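Local atomic coordinates of class II aldolase/adducin domain protein (PDB entry 3OCR), a protein that is of unconfirmed function but belongs to the class II aldolase/adducin family, whose members include metal-dependent lyases and the actin-binding adducins. Residues Lys88-Ile91 with Asp92-Val96; Leu167-Ser170 with Glu171-Arg174; Ala218-Ser221 with Ala222-Glu226. All coordinates share one frame; numbering follows the deposited sequence.

Contact 1. Residues Lys88-Ile91 with Asp92-Val96; sequences KVDI and DGTIV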
loop_
_atom_site.group_PDB
_atom_site.type_symbol
_atom_site.label_atom_id
_atom_site.label_comp_id
_atom_site.label_asym_id
_atom_site.label_seq_id
_atom_site.Cartn_x
_atom_site.Cartn_y
_atom_site.Cartn_z
ATOM N N LYS A 88 -8.351 12.186 32.112
ATOM C CA LYS A 88 -8.098 11.384 33.308
ATOM C C LYS A 88 -9.400 10.866 33.881
ATOM O O LYS A 88 -10.305 11.649 34.224
ATOM C CB LYS A 88 -7.354 12.180 34.373
ATOM C CG LYS A 88 -6.947 11.321 35.587
ATOM C CD LYS A 88 -5.860 11.993 36.412
ATOM C CE LYS A 88 -6.411 13.149 37.229
ATOM N NZ LYS A 88 -5.331 13.741 38.067
ATOM N N VAL A 89 -9.479 9.541 33.978
ATOM C CA VAL A 89 -10.674 8.862 34.477
ATOM C C VAL A 89 -10.295 7.876 35.604
ATOM O O VAL A 89 -9.124 7.496 35.732
ATOM C CB VAL A 89 -11.432 8.111 33.347
ATOM C CG1 VAL A 89 -11.898 9.088 32.248
ATOM C CG2 VAL A 89 -10.587 6.997 32.748
ATOM N N ASP A 90 -11.282 7.483 36.411
ATOM C CA ASP A 90 -11.059 6.489 37.478
ATOM C C ASP A 90 -11.275 5.105 36.873
ATOM O O ASP A 90 -11.507 4.998 35.675
ATOM C CB ASP A 90 -11.990 6.735 38.684
ATOM C CG ASP A 90 -13.481 6.675 38.323
ATOM O OD1 ASP A 90 -13.853 6.067 37.298
ATOM O OD2 ASP A 90 -14.292 7.243 39.089
ATOM N N ILE A 91 -11.208 4.057 37.683
ATOM C CA ILE A 91 -11.385 2.694 37.179
ATOM C C ILE A 91 -12.760 2.443 36.539
ATOM O O ILE A 91 -12.897 1.571 35.683
ATOM C CB ILE A 91 -11.029 1.625 38.250
ATOM C CG1 ILE A 91 -10.711 0.266 37.605
ATOM C CG2 ILE A 91 -12.124 1.517 39.334
ATOM C CD1 ILE A 91 -9.569 0.301 36.551
ATOM N N ASP A 92 -13.761 3.234 36.905
ATOM C CA ASP A 92 -15.114 3.099 36.335
ATOM C C ASP A 92 -15.323 3.854 35.034
ATOM O O ASP A 92 -16.331 3.656 34.367
ATOM C CB ASP A 92 -16.145 3.610 37.329
ATOM C CG ASP A 92 -16.134 2.836 38.601
ATOM O OD1 ASP A 92 -15.840 1.621 38.528
ATOM O OD2 ASP A 92 -16.423 3.434 39.660
ATOM N N GLY A 93 -14.389 4.733 34.694
ATOM C CA GLY A 93 -14.537 5.602 33.542
ATOM C C GLY A 93 -15.157 6.950 33.852
ATOM O O GLY A 93 -15.500 7.700 32.933
ATOM N N THR A 94 -15.308 7.262 35.140
ATOM C CA THR A 94 -15.847 8.551 35.551
ATOM C C THR A 94 -14.749 9.590 35.360
ATOM O O THR A 94 -13.611 9.363 35.728
ATOM C CB THR A 94 -16.305 8.526 37.037
ATOM O OG1 THR A 94 -17.236 7.456 37.231
ATOM C CG2 THR A 94 -16.963 9.858 37.464
ATOM N N ILE A 95 -15.103 10.730 34.784
ATOM C CA ILE A 95 -14.139 11.792 34.549
ATOM C C ILE A 95 -13.573 12.204 35.891
ATOM O O ILE A 95 -14.324 12.411 36.839
ATOM C CB ILE A 95 -14.821 13.032 33.907
ATOM C CG1 ILE A 95 -15.469 12.695 32.550
ATOM C CG2 ILE A 95 -13.858 14.218 33.825
ATOM C CD1 ILE A 95 -14.565 11.995 31.556
ATOM N N VAL A 96 -12.254 12.304 35.975
ATOM C CA VAL A 96 -11.620 12.966 37.107
ATOM C C VAL A 96 -11.157 14.353 36.645
ATOM O O VAL A 96 -11.348 15.339 37.349
ATOM C CB VAL A 96 -10.476 12.114 37.722
ATOM C CG1 VAL A 96 -9.815 12.848 38.896
ATOM C CG2 VAL A 96 -11.020 10.760 38.185
HETATM O O HOH W 1 -16.585 6.485 39.574
#
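Asp-90 OD1 is gripped by backbone N-H groups of the turn that follows it. Thr-94 N donates to Asp-90 OD1 at 2.9 Å, coming from above the carboxylate plane, 45° out of it. Asp-92 N adds a weak bond to the same oxygen. The first torsion of Asp-90 (chi1 59°) sets CG between its own N and carbonyl carbon, which brings the carboxylate over the turn. Gly-93 N donates to Asp-90 O at 3.1 Å and closes a type I turn, while Asp-90 N donates to Thr-94 O. Val-96 N reaches Lys-88 O at 2.7 Å. Gly-93 has a positive phi of 92°, as in a hairpin with a G1 bulge. A water bonds to Asp-90 OD2, Asp-92 OD2 and Thr-94 OG1. It donates to both carboxylates and accepts from the threonine. Apolar contacts flank the polar loop: Val-89 CG1 meets Ile-95 CD1 at 4.0 Å, and Lys-88 CE lies beside Val-96 CG1. Lys-88 NZ forms a salt bridge with Glu-31. The two aspartates are close, with Asp-90 OD1 and Asp-92 OD2 4.4 Å apart. N-H donors and the shared water probably offset their mutual repulsion in this hairpin between strands 87-90 and 95-97.

Contact 2. Residues Leu167-Ser170 with Glu171-Arg174; sequences LDLS and ERER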
loop_
_atom_site.group_PDB
_atom_site.type_symbol
_atom_site.label_atom_id
_atom_site.label_comp_id
_atom_site.label_asym_id
_atom_site.label_seq_id
_atom_site.Cartn_x
_atom_site.Cartn_y
_atom_site.Cartn_z
ATOM N N LEU A 167 -18.796 -5.469 26.139
ATOM C CA LEU A 167 -18.133 -6.411 27.009
ATOM C C LEU A 167 -18.931 -6.520 28.322
ATOM O O LEU A 167 -18.782 -5.690 29.219
ATOM C CB LEU A 167 -16.697 -5.938 27.235
ATOM C CG LEU A 167 -15.686 -6.721 28.077
ATOM C CD1 LEU A 167 -15.542 -8.159 27.628
ATOM C CD2 LEU A 167 -14.346 -6.016 27.998
ATOM N N ASP A 168 -19.812 -7.518 28.399
ATOM C CA ASP A 168 -20.582 -7.756 29.618
ATOM C C ASP A 168 -19.723 -8.500 30.632
ATOM O O ASP A 168 -18.616 -8.945 30.315
ATOM C CB ASP A 168 -21.945 -8.454 29.362
ATOM C CG ASP A 168 -21.832 -9.955 28.997
ATOM O OD1 ASP A 168 -20.990 -10.700 29.562
ATOM O OD2 ASP A 168 -22.640 -10.401 28.147
ATOM N N LEU A 169 -20.250 -8.611 31.843
ATOM C CA LEU A 169 -19.554 -9.178 32.986
ATOM C C LEU A 169 -19.068 -10.599 32.741
ATOM O O LEU A 169 -17.945 -10.935 33.096
ATOM C CB LEU A 169 -20.494 -9.158 34.190
ATOM C CG LEU A 169 -19.894 -9.318 35.582
ATOM C CD1 LEU A 169 -18.965 -8.148 35.934
ATOM C CD2 LEU A 169 -21.047 -9.423 36.552
ATOM N N SER A 170 -19.926 -11.421 32.141
ATOM C CA SER A 170 -19.582 -12.791 31.780
ATOM C C SER A 170 -18.339 -12.816 30.869
ATOM O O SER A 170 -17.401 -13.577 31.119
ATOM C CB SER A 170 -20.772 -13.457 31.091
ATOM O OG SER A 170 -20.895 -14.815 31.469
ATOM N N GLU A 171 -18.326 -11.968 29.839
ATOM C CA GLU A 171 -17.163 -11.857 28.966
ATOM C C GLU A 171 -15.949 -11.199 29.630
ATOM O O GLU A 171 -14.828 -11.617 29.365
ATOM C CB GLU A 171 -17.479 -11.135 27.648
ATOM C CG GLU A 171 -16.342 -11.328 26.609
ATOM C CD GLU A 171 -16.446 -10.440 25.383
ATOM O OE1 GLU A 171 -17.481 -9.730 25.220
ATOM O OE2 GLU A 171 -15.471 -10.450 24.584
ATOM N N ARG A 172 -16.162 -10.167 30.454
ATOM C CA ARG A 172 -15.058 -9.530 31.190
ATOM C C ARG A 172 -14.250 -10.575 31.980
ATOM O O ARG A 172 -13.027 -10.534 31.993
ATOM C CB ARG A 172 -15.571 -8.504 32.196
ATOM C CG ARG A 172 -15.717 -7.049 31.757
ATOM C CD ARG A 172 -16.254 -6.270 32.993
ATOM N NE ARG A 172 -16.940 -5.012 32.697
ATOM C CZ ARG A 172 -18.258 -4.886 32.518
ATOM N NH1 ARG A 172 -19.054 -5.945 32.576
ATOM N NH2 ARG A 172 -18.783 -3.691 32.259
ATOM N N GLU A 173 -14.954 -11.491 32.641
ATOM C CA GLU A 173 -14.317 -12.552 33.417
ATOM C C GLU A 173 -13.455 -13.437 32.509
ATOM O O GLU A 173 -12.302 -13.729 32.836
ATOM C CB GLU A 173 -15.356 -13.416 34.150
ATOM C CG GLU A 173 -16.302 -12.673 35.091
ATOM C CD GLU A 173 -17.655 -13.402 35.305
ATOM O OE1 GLU A 173 -17.925 -14.438 34.647
ATOM O OE2 GLU A 173 -18.464 -12.934 36.135
ATOM N N ARG A 174 -14.021 -13.855 31.374
ATOM C CA ARG A 174 -13.326 -14.733 30.433
ATOM C C ARG A 174 -12.114 -14.044 29.817
ATOM O O ARG A 174 -11.081 -14.685 29.589
ATOM C CB ARG A 174 -14.283 -15.231 29.348
ATOM C CG ARG A 174 -15.134 -16.443 29.763
ATOM C CD ARG A 174 -15.916 -17.012 28.575
ATOM N NE ARG A 174 -17.028 -16.131 28.202
ATOM C CZ ARG A 174 -18.310 -16.358 28.468
ATOM N NH1 ARG A 174 -18.696 -17.464 29.106
ATOM N NH2 ARG A 174 -19.221 -15.472 28.085
HETATM O O HOH W 2 -20.152 -9.838 26.256
HETATM O O HOH W 3 -17.318 -16.001 32.784
#
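Asp-168 takes two bonds from the first turn of helix 169-179. Asp-168 O accepts from Arg-172 N at 2.7 Å, almost in line with the C=O bond. Asp-168 OD1 accepts from Glu-171 N at 3.0 Å with an N-H...O angle of 163°. This is an N-cap. The torsion of Asp-168 (chi1 73°) folds the carboxylate back over the helix start. In a capping box the glutamate would take the cap residue's N-H directly. Here a water stands between, accepting from Asp-168 N and within bonding distance of Glu-171 OE1, to which it probably donates. Glu-171 OE2 is bonded to His-160, so both carboxylate oxygens have partners. Further along, Glu-173 N donates to Leu-169 O at 3.1 Å. A second water donates to Ser-170 O and to Glu-173 OE1. Leu-167 packs against the side chains of Glu-171 and Arg-172. Leu-167 CD1 presses on Glu-171 CD at 3.3 Å, and Leu-167 CG meets Arg-172 CG at 3.7 Å. Leu-167 O lies over one face of the Arg-172 guanidinium, offset toward the rim. Leu-167 and Arg-172 also rest on helix 110-118. Arg-174 turns its guanidinium face to Ser-170 O and pairs with Glu-163. The negative Asp-168 at the helix start would probably be stabilised by the N-terminal end of the helix dipole.

Contact 3. Residues Ala218-Ser221 with Ala222-Glu226; sequences AAQS and AGNAE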
loop_
_atom_site.group_PDB
_atom_site.type_symbol
_atom_site.label_atom_id
_atom_site.label_comp_id
_atom_site.label_asym_id
_atom_site.label_seq_id
_atom_site.Cartn_x
_atom_site.Cartn_y
_atom_site.Cartn_z
ATOM N N ALA A 218 1.178 -11.587 3.869
ATOM C CA ALA A 218 1.984 -11.791 2.619
ATOM C C ALA A 218 2.451 -13.245 2.459
ATOM O O ALA A 218 2.243 -13.877 1.385
ATOM C CB ALA A 218 3.170 -10.850 2.600
ATOM N N ALA A 219 3.053 -13.787 3.522
ATOM C CA ALA A 219 3.657 -15.145 3.509
ATOM C C ALA A 219 2.688 -16.211 3.056
ATOM O O ALA A 219 3.030 -17.123 2.248
ATOM C CB ALA A 219 4.218 -15.503 4.926
ATOM N N GLN A 220 1.469 -16.089 3.563
ATOM C CA GLN A 220 0.446 -17.112 3.359
ATOM C C GLN A 220 -0.389 -16.916 2.057
ATOM O O GLN A 220 -1.360 -17.659 1.812
ATOM C CB GLN A 220 -0.447 -17.200 4.609
ATOM C CG GLN A 220 -1.515 -16.116 4.646
ATOM C CD GLN A 220 -2.164 -15.929 6.031
ATOM O OE1 GLN A 220 -2.645 -14.835 6.327
ATOM N NE2 GLN A 220 -2.198 -16.985 6.854
ATOM N N SER A 221 -0.020 -15.953 1.213
ATOM C CA SER A 221 -0.818 -15.666 -0.003
ATOM C C SER A 221 -1.086 -16.866 -0.932
ATOM O O SER A 221 -2.073 -16.871 -1.666
ATOM C CB SER A 221 -0.187 -14.548 -0.800
ATOM O OG SER A 221 0.116 -13.496 0.068
ATOM N N ALA A 222 -0.206 -17.864 -0.918
ATOM C CA ALA A 222 -0.505 -19.120 -1.645
ATOM C C ALA A 222 -1.051 -20.226 -0.783
ATOM O O ALA A 222 -1.127 -21.368 -1.240
ATOM C CB ALA A 222 0.704 -19.625 -2.457
ATOM N N GLY A 223 -1.488 -19.911 0.433
ATOM C CA GLY A 223 -1.998 -20.955 1.327
ATOM C C GLY A 223 -0.985 -21.287 2.411
ATOM O O GLY A 223 0.234 -21.184 2.207
ATOM N N ASN A 224 -1.494 -21.689 3.568
ATOM C CA ASN A 224 -0.634 -22.116 4.677
ATOM C C ASN A 224 0.220 -23.357 4.318
ATOM O O ASN A 224 1.339 -23.529 4.817
ATOM C CB ASN A 224 -1.494 -22.327 5.948
ATOM C CG ASN A 224 -1.903 -21.015 6.615
ATOM O OD1 ASN A 224 -1.501 -19.925 6.187
ATOM N ND2 ASN A 224 -2.706 -21.115 7.696
ATOM N N ALA A 225 -0.288 -24.195 3.413
ATOM C CA ALA A 225 0.449 -25.394 3.003
ATOM C C ALA A 225 1.777 -25.103 2.262
ATOM O O ALA A 225 2.600 -25.981 2.126
ATOM C CB ALA A 225 -0.439 -26.320 2.184
ATOM N N GLU A 226 1.994 -23.861 1.822
ATOM C CA GLU A 226 3.263 -23.521 1.169
ATOM C C GLU A 226 4.331 -23.055 2.165
ATOM O O GLU A 226 5.494 -22.828 1.796
ATOM C CB GLU A 226 3.041 -22.466 0.080
ATOM C CG GLU A 226 2.082 -22.913 -1.008
ATOM C CD GLU A 226 2.708 -23.928 -1.977
ATOM O OE1 GLU A 226 3.898 -24.310 -1.793
ATOM O OE2 GLU A 226 2.013 -24.332 -2.931
HETATM O O HOH W 4 1.799 -19.075 0.860
#
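Gln-220 and Asn-224 run side by side, pointing the same way, and are joined through their amides. Gln-220 NE2 donates to Asn-224 OD1 at 3.1 Å, with an N-H...O angle of 162°. Gln-220 CG lies between its backbone N and carbonyl carbon (chi1 81°), and from there the extended chain brings NE2 to Asn-224. The donor lies on a lone pair of the Asn-224 oxygen, in its carbonyl plane. The acceptor lies close to the Gln-220 amide plane, and the two amides are nearly coplanar, 23° apart. Asn-224 OD1 also sits 3.3 Å from Gln-220 CB. Beside this bridge the backbone makes a tight turn, closed by Gly-223 N donating to Gln-220 O at 2.6 Å. That donor comes from above the carbonyl plane. The backbone angles of Gly-223, with a positive phi, suit a residue without a side chain. Helix 199-219 has just ended, and Gln-220 is the first residue to leave helical angles. Ser-221 N reaches back to Ala-218 O at 3.1 Å. A water ties the helix end to the turn: it donates to Ala-219 O and to Gly-223 O, and accepts from Ala-222 N. In the second shell, Gln-139 of the same chain donates to Gln-220 OE1 and so helps orient its amide. Gln-139 of the second subunit donates to Ala-219 O. Ala-222 packs on Asn-224 of the second subunit, and Asn-224 on Ala-222 of the third. With partners on both its oxygen and its nitrogen, the Gln-220 amide is fixed in rotation, which probably steadies a turn lying where subunits meet.

The contacts follow in order along the chain. Contact 1 is the hairpin of strands 87-90 and 95-97, at one edge of the mixed sheet within this chain. Contact 2 starts helix 169-179, in the beta-alpha-beta unit that joins strand 157-160, at the other edge within the chain, to strand 184-187. Their centres are about 20 Å apart, and their nearest atoms about 8 Å. Both touch helix 110-118: Ser-113 bonds to Ile-91 O, and Val-110 and Ile-111 touch Leu-167. Contact 3 ends helix 199-219. Its centre is about 45 Å from that of contact 1 and about 35 Å from that of contact 2. Contacts 1 and 2 touch no other subunit, whereas contact 3 takes part in the tetramer interface.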